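Local coordinates for protein interleukin-20 receptor subunit beta (Homo sapiens, PDB 6DF3) that pairs with IL20RA to form a receptor for the cytokines IL19, IL20 and IL24, and with IL22RA1 for IL20 and IL24, at residues Q100-T105 with I178-A183; L132-R137 with C168-T173. The protein carries 1 engineered substitution. All coordinates share one frame; numbering follows the deposited sequence.

Interaction 1: residues Q100-T105 with I178-A183. Engineered in segment 100-105: Q100 (natural residue Asn).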
ATOM      1  N   GLN C 100       3.929 -13.306 -13.036  1.00 45.57           N
ATOM      2  CA  GLN C 100       5.360 -13.634 -12.953  1.00 51.56           C
ATOM      3  C   GLN C 100       5.970 -13.777 -14.387  1.00 52.76           C
ATOM      4  O   GLN C 100       7.098 -13.545 -14.601  1.00 51.11           O
ATOM      5  CB  GLN C 100       5.486 -14.941 -12.151  1.00 57.88           C
ATOM      6  CG  GLN C 100       6.879 -15.550 -11.917  1.00 65.27           C
ATOM      7  CD  GLN C 100       7.589 -14.882 -10.743  1.00 78.88           C
ATOM      8  OE1 GLN C 100       7.002 -14.700  -9.662  1.00 85.63           O
ATOM      9  NE2 GLN C 100       8.852 -14.503 -10.943  1.00 84.39           N
ATOM     10  N   SER C 101       5.172 -14.170 -15.361  1.00 52.50           N
ATOM     11  CA  SER C 101       5.651 -14.345 -16.698  1.00 54.99           C
ATOM     12  C   SER C 101       5.492 -13.095 -17.553  1.00 52.70           C
ATOM     13  O   SER C 101       5.655 -13.191 -18.734  1.00 54.20           O
ATOM     14  CB  SER C 101       4.927 -15.523 -17.312  1.00 56.32           C
ATOM     15  OG  SER C 101       3.615 -15.084 -17.666  1.00 59.26           O
ATOM     16  N   THR C 102       5.209 -11.913 -16.989  1.00 49.05           N
ATOM     17  CA  THR C 102       5.078 -10.730 -17.832  1.00 46.67           C
ATOM     18  C   THR C 102       6.384 -10.465 -18.687  1.00 54.44           C
ATOM     19  O   THR C 102       7.489 -10.887 -18.278  1.00 52.07           O
ATOM     20  CB  THR C 102       4.708  -9.529 -17.080  1.00 46.37           C
ATOM     21  OG1 THR C 102       4.271  -8.514 -17.962  1.00 45.09           O
ATOM     22  CG2 THR C 102       5.849  -8.998 -16.219  1.00 46.98           C
ATOM     23  N   ILE C 103       6.242  -9.822 -19.860  1.00 53.09           N
ATOM     24  CA  ILE C 103       7.413  -9.521 -20.713  1.00 55.98           C
ATOM     25  C   ILE C 103       7.970  -8.184 -20.244  1.00 55.48           C
ATOM     26  O   ILE C 103       7.341  -7.171 -20.412  1.00 54.81           O
ATOM     27  CB  ILE C 103       7.058  -9.481 -22.203  1.00 58.05           C
ATOM     28  CG1 ILE C 103       6.589 -10.885 -22.630  1.00 60.91           C
ATOM     29  CG2 ILE C 103       8.262  -8.981 -23.012  1.00 62.07           C
ATOM     30  CD1 ILE C 103       5.926 -10.977 -23.989  1.00 65.48           C
ATOM     31  N   LEU C 104       9.151  -8.202 -19.659  1.00 57.94           N
ATOM     32  CA  LEU C 104       9.816  -6.952 -19.207  1.00 61.19           C
ATOM     33  C   LEU C 104      10.771  -6.562 -20.309  1.00 64.46           C
ATOM     34  O   LEU C 104      11.725  -7.320 -20.619  1.00 68.43           O
ATOM     35  CB  LEU C 104      10.622  -7.176 -17.920  1.00 62.08           C
ATOM     36  CG  LEU C 104       9.833  -7.564 -16.669  1.00 60.93           C
ATOM     37  CD1 LEU C 104      10.690  -7.409 -15.418  1.00 64.09           C
ATOM     38  CD2 LEU C 104       8.587  -6.715 -16.531  1.00 58.51           C
ATOM     39  N   THR C 105      10.512  -5.410 -20.909  1.00 61.83           N
ATOM     40  CA  THR C 105      11.383  -4.902 -21.943  1.00 66.88           C
ATOM     41  C   THR C 105      12.497  -4.085 -21.281  1.00 69.75           C
ATOM     42  O   THR C 105      12.480  -3.729 -20.071  1.00 61.76           O
ATOM     43  CB  THR C 105      10.562  -4.140 -23.016  1.00 68.44           C
ATOM     44  OG1 THR C 105       9.584  -3.338 -22.387  1.00 75.25           O
ATOM     45  CG2 THR C 105       9.702  -5.084 -23.828  1.00 70.80           C
ATOM     46  N   ILE C 178       7.077  -9.561  -8.630  1.00 62.34           N
ATOM     47  CA  ILE C 178       7.501 -10.810  -9.285  1.00 61.94           C
ATOM     48  C   ILE C 178       8.982 -11.173  -9.086  1.00 65.30           C
ATOM     49  O   ILE C 178       9.384 -12.298  -9.396  1.00 65.03           O
ATOM     50  CB  ILE C 178       7.099 -10.752 -10.786  1.00 59.50           C
ATOM     51  CG1 ILE C 178       7.905  -9.707 -11.553  1.00 58.45           C
ATOM     52  CG2 ILE C 178       5.619 -10.386 -10.904  1.00 56.28           C
ATOM     53  CD1 ILE C 178       7.413  -9.459 -12.967  1.00 55.98           C
ATOM     54  N   GLY C 179       9.779 -10.246  -8.547  1.00 64.37           N
ATOM     55  CA  GLY C 179      11.142 -10.544  -8.176  1.00 69.49           C
ATOM     56  C   GLY C 179      12.089 -10.522  -9.363  1.00 72.19           C
ATOM     57  O   GLY C 179      13.166 -11.106  -9.304  1.00 85.42           O
ATOM     58  N   ARG C 180      11.720  -9.788 -10.410  1.00 70.25           N
ATOM     59  CA  ARG C 180      12.404  -9.850 -11.701  1.00 70.75           C
ATOM     60  C   ARG C 180      12.867  -8.468 -12.108  1.00 68.13           C
ATOM     61  O   ARG C 180      12.206  -7.493 -11.793  1.00 62.01           O
ATOM     62  CB  ARG C 180      11.518 -10.477 -12.790  1.00 65.72           C
ATOM     63  CG  ARG C 180      11.330 -11.984 -12.608  1.00 68.40           C
ATOM     64  CD  ARG C 180      10.433 -12.585 -13.710  1.00 65.99           C
ATOM     65  NE  ARG C 180      10.862 -12.090 -15.024  1.00 67.40           N
ATOM     66  CZ  ARG C 180      10.095 -11.726 -16.058  1.00 66.46           C
ATOM     67  NH1 ARG C 180       8.763 -11.763 -16.022  1.00 61.29           N
ATOM     68  NH2 ARG C 180      10.699 -11.290 -17.150  1.00 63.94           N
ATOM     69  N   TYR C 181      14.047  -8.445 -12.751  1.00 71.54           N
ATOM     70  CA  TYR C 181      14.619  -7.288 -13.457  1.00 73.03           C
ATOM     71  C   TYR C 181      14.559  -7.576 -14.962  1.00 71.09           C
ATOM     72  O   TYR C 181      14.666  -8.767 -15.368  1.00 64.00           O
ATOM     73  CB  TYR C 181      16.121  -7.094 -13.104  1.00 78.34           C
ATOM     74  CG  TYR C 181      16.437  -6.969 -11.616  1.00 78.38           C
ATOM     75  CD1 TYR C 181      16.492  -8.122 -10.786  1.00 79.37           C
ATOM     76  CD2 TYR C 181      16.657  -5.709 -11.029  1.00 80.71           C
ATOM     77  CE1 TYR C 181      16.736  -8.027  -9.409  1.00 84.00           C
ATOM     78  CE2 TYR C 181      16.928  -5.590  -9.645  1.00 84.11           C
ATOM     79  CZ  TYR C 181      16.975  -6.753  -8.842  1.00 86.86           C
ATOM     80  OH  TYR C 181      17.210  -6.662  -7.486  1.00 89.92           O
ATOM     81  N   SER C 182      14.402  -6.499 -15.747  1.00 67.89           N
ATOM     82  CA  SER C 182      14.661  -6.504 -17.197  1.00 69.57           C
ATOM     83  C   SER C 182      16.169  -6.557 -17.570  1.00 73.72           C
ATOM     84  O   SER C 182      17.058  -6.377 -16.738  1.00 73.17           O
ATOM     85  CB  SER C 182      14.056  -5.272 -17.892  1.00 68.72           C
ATOM     86  OG  SER C 182      14.861  -4.105 -17.786  1.00 70.80           O
ATOM     87  N   ALA C 183      16.425  -6.788 -18.853  1.00 73.69           N
ATOM     88  CA  ALA C 183      17.748  -6.604 -19.456  1.00 76.04           C
ATOM     89  C   ALA C 183      18.092  -5.124 -19.350  1.00 77.35           C
ATOM     90  O   ALA C 183      17.189  -4.291 -19.242  1.00 75.54           O
ATOM     91  CB  ALA C 183      17.733  -7.026 -20.944  1.00 73.98           C
TER
HETATM   92  O   HOH W   1      14.362  -7.695 -20.561  1.00 57.64           O
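Q100, an engineered residue that replaces asparagine, reaches across with its side-chain end: NE2 donates to I178 O at 2.7 Å, on a lone pair in the carbonyl plane. CG stands anti to the backbone N (chi1 179°), and the chain bends at chi2, which puts CD beside I178 O. The carbonyl of Q100 meets R180 instead, whose NH1 lies 2.8 Å from Q100 O, tilted from the carbonyl plane. At T102 the methyl CG2 rests on I178 CD1 at 3.6 Å. T102 O takes the straighter of the NH1 bonds (N-H...O angle 173°), 2.7 Å from R180 NH1 and in the guanidinium plane; R180 NH2 adds a weak bond to the same oxygen. L104 CD1 lies 4.2 Å above one face of the R180 guanidinium, offset toward its rim, and L104 CB packs on S182 CB. A water bridges L104 O and A183 N. T105 O sits 3.1 Å from S182 CB. An alanine in place of R180 would probably leave the carbonyls of Q100 and T102 without their shared donor and open a gap beside L104.

The contact illustrates how a linker is fixed to a domain: the stretch before the second fibronectin type III domain is held against a bulged turn, G179 and R180 forming a G1 beta bulge opposite V175, while I103 bonds through its backbone to S11 and N13 of the first domain, and T102 OG1 to S11. One arginine nitrogen gripping two main-chain oxygens would probably limit the freedom of this linker.

Interaction 2: residues L132-R137 with C168-T173. Unlike the reference sequence in segment 168-173: E172 (reference Gln).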
ATOM      1  N   LEU C 132      16.920   0.786 -11.964  1.00 78.49           N
ATOM      2  CA  LEU C 132      18.345   0.742 -11.707  1.00 80.86           C
ATOM      3  C   LEU C 132      19.080   1.421 -12.837  1.00 80.94           C
ATOM      4  O   LEU C 132      18.876   1.118 -13.996  1.00 81.64           O
ATOM      5  CB  LEU C 132      18.798  -0.693 -11.696  1.00 81.38           C
ATOM      6  CG  LEU C 132      19.825  -1.056 -10.663  1.00 86.41           C
ATOM      7  CD1 LEU C 132      19.092  -1.928  -9.658  1.00 86.06           C
ATOM      8  CD2 LEU C 132      21.052  -1.758 -11.283  1.00 88.62           C
ATOM      9  N   VAL C 133      19.962   2.334 -12.506  1.00 83.87           N
ATOM     10  CA  VAL C 133      20.752   3.043 -13.511  1.00 85.35           C
ATOM     11  C   VAL C 133      22.202   2.841 -13.139  1.00 88.53           C
ATOM     12  O   VAL C 133      22.600   3.150 -12.027  1.00 91.22           O
ATOM     13  CB  VAL C 133      20.393   4.542 -13.600  1.00 85.09           C
ATOM     14  CG1 VAL C 133      21.143   5.220 -14.739  1.00 87.05           C
ATOM     15  CG2 VAL C 133      18.893   4.696 -13.823  1.00 82.20           C
ATOM     16  N   ALA C 134      22.964   2.264 -14.061  1.00 90.87           N
ATOM     17  CA  ALA C 134      24.410   2.098 -13.907  1.00 94.77           C
ATOM     18  C   ALA C 134      25.036   3.184 -14.711  1.00 95.34           C
ATOM     19  O   ALA C 134      24.601   3.445 -15.853  1.00 91.26           O
ATOM     20  CB  ALA C 134      24.885   0.743 -14.416  1.00 96.82           C
ATOM     21  N   TYR C 135      26.018   3.848 -14.088  1.00 98.26           N
ATOM     22  CA  TYR C 135      26.832   4.820 -14.777  1.00101.80           C
ATOM     23  C   TYR C 135      28.294   4.844 -14.293  1.00106.43           C
ATOM     24  O   TYR C 135      28.602   4.503 -13.136  1.00105.92           O
ATOM     25  CB  TYR C 135      26.198   6.216 -14.693  1.00102.14           C
ATOM     26  CG  TYR C 135      26.098   6.871 -13.309  1.00104.03           C
ATOM     27  CD1 TYR C 135      27.133   7.684 -12.756  1.00108.68           C
ATOM     28  CD2 TYR C 135      24.932   6.728 -12.587  1.00101.58           C
ATOM     29  CE1 TYR C 135      26.968   8.269 -11.492  1.00109.93           C
ATOM     30  CE2 TYR C 135      24.765   7.305 -11.357  1.00102.83           C
ATOM     31  CZ  TYR C 135      25.747   8.065 -10.812  1.00105.71           C
ATOM     32  OH  TYR C 135      25.365   8.554  -9.586  1.00104.96           O
ATOM     33  N   TRP C 136      29.170   5.269 -15.200  1.00110.48           N
ATOM     34  CA  TRP C 136      30.619   5.227 -14.985  1.00116.57           C
ATOM     35  C   TRP C 136      31.336   6.227 -15.896  1.00122.02           C
ATOM     36  O   TRP C 136      30.835   6.605 -16.964  1.00121.12           O
ATOM     37  CB  TRP C 136      31.169   3.800 -15.215  1.00116.82           C
ATOM     38  CG  TRP C 136      31.037   3.261 -16.658  1.00115.96           C
ATOM     39  CD1 TRP C 136      31.942   3.419 -17.687  1.00119.58           C
ATOM     40  CD2 TRP C 136      29.959   2.478 -17.198  1.00110.61           C
ATOM     41  NE1 TRP C 136      31.482   2.805 -18.828  1.00117.79           N
ATOM     42  CE2 TRP C 136      30.274   2.214 -18.556  1.00111.56           C
ATOM     43  CE3 TRP C 136      28.754   1.983 -16.668  1.00106.86           C
ATOM     44  CZ2 TRP C 136      29.438   1.489 -19.388  1.00108.50           C
ATOM     45  CZ3 TRP C 136      27.908   1.255 -17.496  1.00103.84           C
ATOM     46  CH2 TRP C 136      28.255   1.015 -18.851  1.00106.07           C
ATOM     47  N   ARG C 137      32.506   6.655 -15.448  1.00128.26           N
ATOM     48  CA  ARG C 137      33.419   7.406 -16.279  1.00135.46           C
ATOM     49  C   ARG C 137      34.079   6.383 -17.208  1.00138.97           C
ATOM     50  O   ARG C 137      34.553   5.361 -16.721  1.00140.53           O
ATOM     51  CB  ARG C 137      34.446   8.080 -15.378  1.00138.93           C
ATOM     52  CG  ARG C 137      35.262   9.167 -16.031  1.00143.76           C
ATOM     53  CD  ARG C 137      36.234   9.751 -15.020  1.00147.39           C
ATOM     54  NE  ARG C 137      37.170  10.651 -15.655  1.00151.68           N
ATOM     55  CZ  ARG C 137      36.943  11.925 -15.979  1.00152.43           C
ATOM     56  NH1 ARG C 137      35.767  12.493 -15.737  1.00147.58           N
ATOM     57  NH2 ARG C 137      37.923  12.638 -16.552  1.00156.20           N
ATOM     58  N   CYS C 168      29.319   7.134 -19.425  1.00119.54           N
ATOM     59  CA  CYS C 168      28.394   6.214 -20.093  1.00120.28           C
ATOM     60  C   CYS C 168      27.323   5.702 -19.148  1.00115.50           C
ATOM     61  O   CYS C 168      27.546   5.599 -17.950  1.00116.47           O
ATOM     62  CB  CYS C 168      29.153   5.060 -20.754  1.00125.75           C
ATOM     63  SG  CYS C 168      30.313   5.629 -22.025  1.00138.27           S
ATOM     64  N   VAL C 169      26.158   5.390 -19.699  1.00112.11           N
ATOM     65  CA  VAL C 169      24.956   5.058 -18.893  1.00109.85           C
ATOM     66  C   VAL C 169      24.009   4.012 -19.550  1.00102.58           C
ATOM     67  O   VAL C 169      23.752   4.078 -20.748  1.00100.51           O
ATOM     68  CB  VAL C 169      24.131   6.344 -18.591  1.00112.35           C
ATOM     69  CG1 VAL C 169      24.912   7.315 -17.715  1.00115.15           C
ATOM     70  CG2 VAL C 169      23.737   7.066 -19.884  1.00114.36           C
ATOM     71  N   LYS C 170      23.502   3.079 -18.745  1.00 95.31           N
ATOM     72  CA  LYS C 170      22.467   2.165 -19.169  1.00 91.81           C
ATOM     73  C   LYS C 170      21.485   2.001 -17.974  1.00 89.13           C
ATOM     74  O   LYS C 170      21.872   2.238 -16.814  1.00 88.76           O
ATOM     75  CB  LYS C 170      23.048   0.806 -19.565  1.00 91.60           C
ATOM     76  CG  LYS C 170      23.830   0.157 -18.434  1.00 95.10           C
ATOM     77  CD  LYS C 170      24.397  -1.199 -18.773  1.00 97.83           C
ATOM     78  CE  LYS C 170      25.081  -1.814 -17.559  1.00100.37           C
ATOM     79  NZ  LYS C 170      25.569  -3.191 -17.840  1.00101.29           N
ATOM     80  N   ALA C 171      20.268   1.555 -18.277  1.00 81.40           N
ATOM     81  CA  ALA C 171      19.174   1.461 -17.303  1.00 80.16           C
ATOM     82  C   ALA C 171      18.352   0.182 -17.472  1.00 77.87           C
ATOM     83  O   ALA C 171      18.138  -0.322 -18.579  1.00 75.37           O
ATOM     84  CB  ALA C 171      18.263   2.677 -17.406  1.00 77.91           C
ATOM     85  N   GLU C 172      17.838  -0.281 -16.353  1.00 77.11           N
ATOM     86  CA  GLU C 172      17.229  -1.579 -16.181  1.00 74.06           C
ATOM     87  C   GLU C 172      15.980  -1.319 -15.328  1.00 73.29           C
ATOM     88  O   GLU C 172      15.910  -0.308 -14.628  1.00 70.07           O
ATOM     89  CB  GLU C 172      18.253  -2.351 -15.353  1.00 78.26           C
ATOM     90  CG  GLU C 172      18.137  -3.840 -15.270  1.00 79.09           C
ATOM     91  CD  GLU C 172      18.983  -4.444 -14.138  1.00 84.18           C
ATOM     92  OE1 GLU C 172      19.239  -5.669 -14.192  1.00 89.26           O
ATOM     93  OE2 GLU C 172      19.390  -3.740 -13.186  1.00 83.49           O
ATOM     94  N   THR C 173      15.061  -2.270 -15.299  1.00 68.46           N
ATOM     95  CA  THR C 173      13.795  -2.098 -14.653  1.00 69.73           C
ATOM     96  C   THR C 173      13.756  -3.228 -13.565  1.00 69.50           C
ATOM     97  O   THR C 173      14.448  -4.250 -13.720  1.00 70.06           O
ATOM     98  CB  THR C 173      12.776  -2.238 -15.789  1.00 72.74           C
ATOM     99  OG1 THR C 173      11.970  -1.062 -15.964  1.00 73.98           O
ATOM    100  CG2 THR C 173      12.020  -3.470 -15.639  1.00 67.45           C
TER
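L132 and E172 open a regular antiparallel pairing in which strands 132-137 and 168-173 run 4.8 Å apart at closest approach, their directions 161° from one another. L132-E172, A134-K170 and W136-C168 are hydrogen-bonded pairs, six N-H...O bonds in all. V133-A171 and Y135-V169 are the non-hydrogen-bonded pairs between them.

On the face of the sheet that bears W136, the indole lies with one face on C168: CB of the cysteine is 3.5 Å above the ring plane, offset toward the rim, and SG makes an oblique sulfur-aromatic contact. W136 CG stands between the backbone N and the carbonyl carbon (chi1 64°). K170 crosses the indole at about a right angle, bringing CE to its edge, 4.2 Å from W136 CZ3. Farther along, L132 and E172 (a glutamine in the reference sequence) lie side by side, E172 OE2 against the leucine CD2. On the other face, Y135 CB meets V169 CG1 at 3.5 Å, and V133 CG2 touches A171 CB.

The face carrying V133, Y135, V169 and A171 lines the core of the second fibronectin type III beta sandwich, where L118, I120 and L122 of strand 117-122 and L158 of strand 156-160 pack against it. Within the sheet, strand 145-149 flanks 130-137 and strand 180-189 flanks 167-175; C168 is disulfide-bonded to C189, and K170 forms a cation-pi contact with F184.

Overall arrangement
Interactions 1 and 2 have centres about 18 Å apart and meet through consecutive strands of one antiparallel sheet: 167-175, one of the two central strands paired in interaction 2, turns into 180-189, which carries part of interaction 1. S182 N lies 3.0 Å from T173 O, a probable backbone hydrogen bond, and S182 O packs on E172 CG at 3.1 Å. Interaction 1 sets the interdomain linker against the start of edge strand 180-189 and the turn before it. The centre of interaction 2 lies about 22 Å from the centre of the chain, that of interaction 1 about 9 Å. Together they exemplify a two-domain ectodomain whose linker packs on a strand of the sheet that interaction 2 builds.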